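Local coordinates for WbbM protein (Klebsiella pneumoniae, PDB 6U4B), which is a trimeric bifunctional O-antigen polymerase, its two glycosyltransferase activities probably carried by separate domains, one of which resembles family 8 glycosyltransferases and holds a magnesium ion, at residues Y471-I476 with M558-G563. Numbering follows the deposited sequence.
With MG (magnesium ion), chain C.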
# COMPACT_ATOMS: atom_id res chain seq x y z
N TYR A 471 -11.75 -8.48 39.61
CA TYR A 471 -12.31 -7.44 38.75
C TYR A 471 -11.70 -7.53 37.36
O TYR A 471 -10.48 -7.52 37.20
CB TYR A 471 -12.03 -6.07 39.37
CG TYR A 471 -12.77 -4.92 38.74
CD1 TYR A 471 -12.27 -4.27 37.61
CD2 TYR A 471 -13.96 -4.45 39.28
CE1 TYR A 471 -12.94 -3.21 37.04
CE2 TYR A 471 -14.64 -3.40 38.72
CZ TYR A 471 -14.13 -2.78 37.60
OH TYR A 471 -14.81 -1.72 37.03
N PHE A 472 -12.55 -7.62 36.34
CA PHE A 472 -12.11 -7.81 34.97
C PHE A 472 -12.33 -6.54 34.15
O PHE A 472 -13.24 -5.75 34.42
CB PHE A 472 -12.84 -8.98 34.30
CG PHE A 472 -14.32 -8.76 34.09
CD1 PHE A 472 -14.78 -8.10 32.97
CD2 PHE A 472 -15.24 -9.23 35.02
CE1 PHE A 472 -16.14 -7.90 32.77
CE2 PHE A 472 -16.59 -9.03 34.83
CZ PHE A 472 -17.04 -8.36 33.71
N GLN A 473 -11.51 -6.38 33.12
CA GLN A 473 -11.59 -5.23 32.23
C GLN A 473 -12.57 -5.51 31.09
O GLN A 473 -12.61 -6.62 30.55
CB GLN A 473 -10.20 -4.90 31.67
CG GLN A 473 -9.92 -3.41 31.55
CD GLN A 473 -10.50 -2.81 30.29
OE1 GLN A 473 -10.41 -3.39 29.21
NE2 GLN A 473 -11.10 -1.63 30.42
N ALA A 474 -13.36 -4.50 30.74
CA ALA A 474 -14.45 -4.66 29.79
C ALA A 474 -14.06 -4.35 28.35
O ALA A 474 -14.93 -4.31 27.47
CB ALA A 474 -15.64 -3.78 30.19
N GLY A 475 -12.77 -4.13 28.08
CA GLY A 475 -12.34 -3.79 26.73
C GLY A 475 -12.39 -4.95 25.75
O GLY A 475 -12.36 -4.72 24.54
N ILE A 476 -12.46 -6.18 26.25
CA ILE A 476 -12.67 -7.34 25.40
C ILE A 476 -13.38 -8.41 26.23
O ILE A 476 -12.92 -8.78 27.31
CB ILE A 476 -11.34 -7.84 24.79
CG1 ILE A 476 -11.59 -8.89 23.70
CG2 ILE A 476 -10.37 -8.37 25.85
CD1 ILE A 476 -10.35 -9.16 22.84
N MET A 558 -3.93 -8.37 21.60
CA MET A 558 -4.75 -7.19 21.34
C MET A 558 -4.12 -6.02 22.08
O MET A 558 -3.76 -6.15 23.25
CB MET A 558 -6.20 -7.40 21.78
CG MET A 558 -7.10 -6.18 21.61
SD MET A 558 -7.06 -5.01 22.99
CE MET A 558 -8.40 -5.62 24.00
N ILE A 559 -4.00 -4.89 21.40
CA ILE A 559 -3.43 -3.68 21.96
C ILE A 559 -4.57 -2.71 22.25
O ILE A 559 -5.37 -2.40 21.36
CB ILE A 559 -2.40 -3.05 21.00
CG1 ILE A 559 -1.25 -4.03 20.76
CG2 ILE A 559 -1.90 -1.73 21.54
CD1 ILE A 559 -0.39 -3.68 19.56
N HIS A 560 -4.66 -2.25 23.49
CA HIS A 560 -5.74 -1.38 23.93
C HIS A 560 -5.19 0.03 24.11
O HIS A 560 -4.40 0.28 25.02
CB HIS A 560 -6.36 -1.90 25.23
CG HIS A 560 -7.69 -1.31 25.54
ND1 HIS A 560 -8.47 -1.73 26.60
CD2 HIS A 560 -8.40 -0.33 24.93
CE1 HIS A 560 -9.59 -1.04 26.63
NE2 HIS A 560 -9.57 -0.18 25.62
N TYR A 561 -5.62 0.95 23.25
CA TYR A 561 -5.20 2.34 23.37
C TYR A 561 -6.09 3.10 24.33
O TYR A 561 -6.56 4.20 24.03
CB TYR A 561 -5.18 3.02 22.00
CG TYR A 561 -4.28 2.31 21.02
CD1 TYR A 561 -4.79 1.39 20.12
CD2 TYR A 561 -2.91 2.55 21.01
CE1 TYR A 561 -3.97 0.73 19.23
CE2 TYR A 561 -2.08 1.90 20.12
CZ TYR A 561 -2.62 0.99 19.23
OH TYR A 561 -1.80 0.34 18.35
N ALA A 562 -6.33 2.52 25.51
CA ALA A 562 -7.17 3.17 26.50
C ALA A 562 -6.46 4.37 27.10
O ALA A 562 -5.28 4.31 27.45
CB ALA A 562 -7.56 2.18 27.59
N GLY A 563 -7.19 5.47 27.20
CA GLY A 563 -6.65 6.65 27.86
C GLY A 563 -6.77 7.92 27.06
O GLY A 563 -7.66 8.07 26.21
MG MG C . -11.11 1.18 25.46
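The magnesium site of the family 8 glycosyltransferase domain is where this contact lies: His560, at the end of strand 558-560, meets Gln473 of the weakly bonded strand 472-473 and Gly475 at the corner that follows it. His560 NE2 binds the magnesium ion at 2.1 Å, and Asp406 and Asp408, the aspartates of a DxD motif, complete the protein ligands. With CG anti to the backbone N (chi1 -164°), the imidazole reaches toward the corner. Gln473 OE1 lies at the ring edge, near its plane and 3.6 Å from His560 CE1, while the amide is turned 54° against the ring. Gly475 CA packs obliquely against the ring, 3.9 Å from His560 CE1. On one ring face, Ala562 CB sits over the centre. One residue past Gly475 and two before His560, Ile476 and Met558 reach toward each other, tip to tip, Met558 CE being 3.8 Å from Ile476 CB. Gln473 OE1 accepts Gly475 N at 2.7 Å from above its carbonyl plane, and also bonds Asn526 ND2, which links the histidine to the corner, since Asn526 OD1 in turn holds His560 ND1. The metal at NE2 and Asn526 OD1 at ND1 together fix the ring's rotation, consistent with the proton on ND1.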